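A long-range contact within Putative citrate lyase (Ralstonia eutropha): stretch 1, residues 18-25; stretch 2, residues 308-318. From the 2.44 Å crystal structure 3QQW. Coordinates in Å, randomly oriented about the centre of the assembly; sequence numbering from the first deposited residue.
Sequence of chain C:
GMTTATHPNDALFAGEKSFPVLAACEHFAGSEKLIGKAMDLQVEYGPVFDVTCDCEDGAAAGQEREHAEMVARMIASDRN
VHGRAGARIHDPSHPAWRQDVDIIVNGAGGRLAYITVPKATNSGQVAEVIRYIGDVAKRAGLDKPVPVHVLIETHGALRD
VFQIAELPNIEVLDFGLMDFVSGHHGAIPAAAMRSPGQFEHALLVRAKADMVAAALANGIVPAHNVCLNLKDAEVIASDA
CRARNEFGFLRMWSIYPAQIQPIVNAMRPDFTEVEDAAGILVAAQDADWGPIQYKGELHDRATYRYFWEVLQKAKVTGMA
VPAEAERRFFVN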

ATOM      1  N   SER C  18     -21.970  15.214  -3.274  1.00 73.39           N
ATOM      2  CA  SER C  18     -22.213  14.524  -4.541  1.00 71.04           C
ATOM      3  C   SER C  18     -20.895  14.317  -5.303  1.00 69.79           C
ATOM      4  O   SER C  18     -20.075  15.251  -5.371  1.00 68.20           O
ATOM      5  CB  SER C  18     -23.203  15.306  -5.396  1.00 74.90           C
ATOM      6  OG  SER C  18     -23.433  14.692  -6.656  1.00 81.94           O
ATOM      7  N   PHE C  19     -20.686  13.081  -5.854  1.00 61.62           N
ATOM      8  CA  PHE C  19     -19.499  12.742  -6.646  1.00 56.45           C
ATOM      9  C   PHE C  19     -19.468  13.581  -7.935  1.00 58.95           C
ATOM     10  O   PHE C  19     -20.531  13.781  -8.527  1.00 60.17           O
ATOM     11  CB  PHE C  19     -19.458  11.250  -6.963  1.00 56.47           C
ATOM     12  CG  PHE C  19     -18.122  10.777  -7.482  1.00 54.05           C
ATOM     13  CD1 PHE C  19     -17.034  10.615  -6.621  1.00 53.88           C
ATOM     14  CD2 PHE C  19     -17.951  10.467  -8.827  1.00 52.46           C
ATOM     15  CE1 PHE C  19     -15.805  10.158  -7.096  1.00 50.70           C
ATOM     16  CE2 PHE C  19     -16.725  10.000  -9.292  1.00 52.07           C
ATOM     17  CZ  PHE C  19     -15.660   9.854  -8.421  1.00 48.40           C
ATOM     18  N   PRO C  20     -18.315  14.159  -8.351  1.00 53.63           N
ATOM     19  CA  PRO C  20     -18.330  15.008  -9.545  1.00 52.98           C
ATOM     20  C   PRO C  20     -18.566  14.207 -10.808  1.00 58.31           C
ATOM     21  O   PRO C  20     -17.977  13.131 -10.976  1.00 58.88           O
ATOM     22  CB  PRO C  20     -16.946  15.675  -9.553  1.00 53.19           C
ATOM     23  CG  PRO C  20     -16.281  15.278  -8.276  1.00 56.95           C
ATOM     24  CD  PRO C  20     -16.950  14.041  -7.800  1.00 53.70           C
ATOM     25  N   VAL C  21     -19.444  14.727 -11.684  1.00 54.40           N
ATOM     26  CA  VAL C  21     -19.728  14.067 -12.949  1.00 54.63           C
ATOM     27  C   VAL C  21     -18.913  14.778 -14.009  1.00 52.51           C
ATOM     28  O   VAL C  21     -19.240  15.883 -14.465  1.00 51.01           O
ATOM     29  CB  VAL C  21     -21.226  13.900 -13.294  1.00 62.67           C
ATOM     30  CG1 VAL C  21     -21.865  12.967 -12.280  1.00 65.38           C
ATOM     31  CG2 VAL C  21     -21.981  15.227 -13.351  1.00 62.94           C
ATOM     32  N   LEU C  22     -17.764  14.164 -14.316  1.00 43.39           N
ATOM     33  CA  LEU C  22     -16.851  14.746 -15.265  1.00 38.63           C
ATOM     34  C   LEU C  22     -16.657  13.836 -16.430  1.00 42.18           C
ATOM     35  O   LEU C  22     -16.744  12.611 -16.297  1.00 43.01           O
ATOM     36  CB  LEU C  22     -15.501  15.042 -14.595  1.00 35.93           C
ATOM     37  CG  LEU C  22     -15.512  15.947 -13.373  1.00 37.93           C
ATOM     38  CD1 LEU C  22     -14.229  15.817 -12.615  1.00 34.85           C
ATOM     39  CD2 LEU C  22     -15.745  17.389 -13.766  1.00 39.98           C
ATOM     40  N   ALA C  23     -16.341  14.445 -17.574  1.00 38.20           N
ATOM     41  CA  ALA C  23     -16.025  13.799 -18.833  1.00 37.07           C
ATOM     42  C   ALA C  23     -14.916  12.793 -18.604  1.00 41.59           C
ATOM     43  O   ALA C  23     -14.015  13.013 -17.786  1.00 40.26           O
ATOM     44  CB  ALA C  23     -15.594  14.848 -19.842  1.00 36.87           C
ATOM     45  N   ALA C  24     -15.000  11.680 -19.303  1.00 40.44           N
ATOM     46  CA  ALA C  24     -14.033  10.575 -19.232  1.00 39.21           C
ATOM     47  C   ALA C  24     -12.668  10.970 -19.789  1.00 39.45           C
ATOM     48  O   ALA C  24     -11.663  10.324 -19.504  1.00 38.88           O
ATOM     49  CB  ALA C  24     -14.585   9.419 -20.025  1.00 40.75           C
ATOM     50  N   CYS C  25     -12.631  12.042 -20.579  1.00 35.33           N
ATOM     51  CA  CYS C  25     -11.420  12.462 -21.267  1.00 33.65           C
ATOM     52  C   CYS C  25     -11.101  13.924 -21.068  1.00 37.09           C
ATOM     53  O   CYS C  25     -11.989  14.775 -21.074  1.00 35.54           O
ATOM     54  CB  CYS C  25     -11.555  12.137 -22.754  1.00 33.93           C
ATOM     55  SG  CYS C  25     -10.079  12.506 -23.724  1.00 36.87           S
TER
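Stretch 2 (308-318) WEVLQKAKVTG

An irregular segment can pack against a helix with no direct hydrogen bond among the atoms modelled, when its side chains and backbone meet the helix at successive turns. The contact between residues 18-25 and 308-318, whose touching residues are at least 290 positions apart in sequence, illustrates the principle. Stretch 2 is helical from Trp308 to Val316, the end of a helix that begins earlier in the chain, and Thr317 is the first residue to leave helical phi/psi. Stretch 1 is largely extended and runs in the same general direction, so that Phe19, Val21 and Ala23 meet Glu309, Gln312 and Val316 in order, following the i, i+3, i+7 spacing of one helix face.

Val21 covers the most surface. Its CB points toward the helix, and CG1 lies 3.5 Å from CB of Gln312, an aliphatic contact. One turn earlier, the side chain of Glu309, m at chi1, reaches across to place OE2 3.3 Å from CB of Phe19. At the far end Val316, modelled only to CB, sets that atom 4.4 Å from O of Leu22. Here a water joins the backbones, accepting from N of Ala24 (2.8 Å) and donating to O of Val316 (2.9 Å). Just beyond, CB of Ala24 rests 4.0 Å from CG2 of Thr317, whose OG1 donates back to O of Lys313 (2.8 Å).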

ATOM      1  N   TRP C 308     -27.747   6.728 -10.035  1.00 65.37           N
ATOM      2  CA  TRP C 308     -27.780   8.133 -10.439  1.00 64.23           C
ATOM      3  C   TRP C 308     -26.433   8.544 -11.051  1.00 66.60           C
ATOM      4  O   TRP C 308     -26.408   9.296 -12.034  1.00 65.61           O
ATOM      5  CB  TRP C 308     -28.157   9.049  -9.256  1.00 63.21           C
ATOM      6  CG  TRP C 308     -28.165  10.519  -9.555  1.00 63.03           C
ATOM      7  CD1 TRP C 308     -27.603  11.503  -8.794  1.00 64.81           C
ATOM      8  CD2 TRP C 308     -28.733  11.175 -10.705  1.00 62.86           C
ATOM      9  NE1 TRP C 308     -27.800  12.733  -9.385  1.00 63.69           N
ATOM     10  CE2 TRP C 308     -28.488  12.559 -10.561  1.00 65.85           C
ATOM     11  CE3 TRP C 308     -29.406  10.725 -11.853  1.00 65.40           C
ATOM     12  CZ2 TRP C 308     -28.902  13.497 -11.515  1.00 65.37           C
ATOM     13  CZ3 TRP C 308     -29.830  11.655 -12.788  1.00 67.14           C
ATOM     14  CH2 TRP C 308     -29.581  13.023 -12.615  1.00 66.68           C
ATOM     15  N   GLU C 309     -25.326   8.026 -10.477  1.00 61.95           N
ATOM     16  CA  GLU C 309     -23.960   8.239 -10.951  1.00 58.74           C
ATOM     17  C   GLU C 309     -23.808   7.635 -12.348  1.00 61.73           C
ATOM     18  O   GLU C 309     -23.260   8.304 -13.230  1.00 61.36           O
ATOM     19  CB  GLU C 309     -22.930   7.621  -9.983  1.00 58.95           C
ATOM     20  CG  GLU C 309     -22.612   8.426  -8.732  1.00 69.95           C
ATOM     21  CD  GLU C 309     -21.820   7.705  -7.647  1.00 87.62           C
ATOM     22  OE1 GLU C 309     -21.911   6.458  -7.551  1.00 98.13           O
ATOM     23  OE2 GLU C 309     -21.140   8.400  -6.859  1.00 56.66           O
ATOM     24  N   VAL C 310     -24.354   6.405 -12.562  1.00 57.85           N
ATOM     25  CA  VAL C 310     -24.326   5.674 -13.844  1.00 58.40           C
ATOM     26  C   VAL C 310     -25.075   6.481 -14.938  1.00 64.74           C
ATOM     27  O   VAL C 310     -24.545   6.644 -16.043  1.00 64.06           O
ATOM     28  CB  VAL C 310     -24.896   4.227 -13.713  1.00 63.94           C
ATOM     29  CG1 VAL C 310     -24.937   3.508 -15.070  1.00 64.42           C
ATOM     30  CG2 VAL C 310     -24.103   3.410 -12.694  1.00 62.62           C
ATOM     31  N   LEU C 311     -26.280   6.994 -14.620  1.00 62.83           N
ATOM     32  CA  LEU C 311     -27.086   7.760 -15.573  1.00 64.27           C
ATOM     33  C   LEU C 311     -26.381   9.059 -15.945  1.00 65.92           C
ATOM     34  O   LEU C 311     -26.407   9.455 -17.118  1.00 66.05           O
ATOM     35  CB  LEU C 311     -28.506   8.043 -15.038  1.00 66.77           C
ATOM     36  N   GLN C 312     -25.717   9.695 -14.959  1.00 59.82           N
ATOM     37  CA  GLN C 312     -24.994  10.942 -15.173  1.00 56.84           C
ATOM     38  C   GLN C 312     -23.730  10.687 -16.007  1.00 57.31           C
ATOM     39  O   GLN C 312     -23.419  11.488 -16.886  1.00 54.91           O
ATOM     40  CB  GLN C 312     -24.659  11.590 -13.838  1.00 57.92           C
ATOM     41  CG  GLN C 312     -25.800  12.425 -13.246  1.00 73.70           C
ATOM     42  CD  GLN C 312     -25.422  13.069 -11.926  1.00 87.91           C
ATOM     43  OE1 GLN C 312     -25.109  12.393 -10.935  1.00 80.31           O
ATOM     44  NE2 GLN C 312     -25.483  14.393 -11.878  1.00 84.79           N
ATOM     45  N   LYS C 313     -23.040   9.530 -15.768  1.00 53.32           N
ATOM     46  CA  LYS C 313     -21.860   9.077 -16.517  1.00 50.45           C
ATOM     47  C   LYS C 313     -22.251   8.869 -17.988  1.00 55.96           C
ATOM     48  O   LYS C 313     -21.530   9.323 -18.869  1.00 57.11           O
ATOM     49  CB  LYS C 313     -21.306   7.781 -15.897  1.00 51.30           C
ATOM     50  CG  LYS C 313     -19.916   7.338 -16.337  1.00 52.13           C
ATOM     51  CD  LYS C 313     -19.472   6.095 -15.548  1.00 49.56           C
ATOM     52  N   ALA C 314     -23.422   8.251 -18.242  1.00 52.63           N
ATOM     53  CA  ALA C 314     -23.975   8.018 -19.578  1.00 54.87           C
ATOM     54  C   ALA C 314     -24.166   9.335 -20.359  1.00 59.11           C
ATOM     55  O   ALA C 314     -23.782   9.397 -21.524  1.00 59.54           O
ATOM     56  CB  ALA C 314     -25.308   7.297 -19.462  1.00 58.78           C
ATOM     57  N   LYS C 315     -24.728  10.388 -19.711  1.00 53.85           N
ATOM     58  CA  LYS C 315     -24.910  11.683 -20.343  1.00 53.24           C
ATOM     59  C   LYS C 315     -23.547  12.332 -20.658  1.00 54.72           C
ATOM     60  O   LYS C 315     -23.338  12.751 -21.798  1.00 55.65           O
ATOM     61  CB  LYS C 315     -25.775  12.633 -19.487  1.00 56.31           C
ATOM     62  N   VAL C 316     -22.613  12.376 -19.677  1.00 46.95           N
ATOM     63  CA  VAL C 316     -21.278  12.985 -19.812  1.00 43.36           C
ATOM     64  C   VAL C 316     -20.417  12.253 -20.864  1.00 46.60           C
ATOM     65  O   VAL C 316     -19.548  12.880 -21.450  1.00 44.85           O
ATOM     66  CB  VAL C 316     -20.532  13.061 -18.452  1.00 45.22           C
ATOM     67  N   THR C 317     -20.655  10.951 -21.114  1.00 46.12           N
ATOM     68  CA  THR C 317     -19.902  10.178 -22.114  1.00 46.36           C
ATOM     69  C   THR C 317     -20.661  10.098 -23.467  1.00 52.04           C
ATOM     70  O   THR C 317     -20.332   9.248 -24.304  1.00 53.03           O
ATOM     71  CB  THR C 317     -19.529   8.781 -21.602  1.00 49.21           C
ATOM     72  OG1 THR C 317     -20.708   8.062 -21.250  1.00 48.76           O
ATOM     73  CG2 THR C 317     -18.532   8.821 -20.439  1.00 41.55           C
ATOM     74  N   GLY C 318     -21.628  11.006 -23.663  1.00 47.19           N
ATOM     75  CA  GLY C 318     -22.409  11.152 -24.891  1.00 48.05           C
ATOM     76  C   GLY C 318     -23.344  10.026 -25.293  1.00 55.42           C
ATOM     77  O   GLY C 318     -23.692   9.900 -26.474  1.00 56.46           O
TER
HETATM   78  O   HOH W   1     -16.911  11.764 -21.409  1.00 36.31           O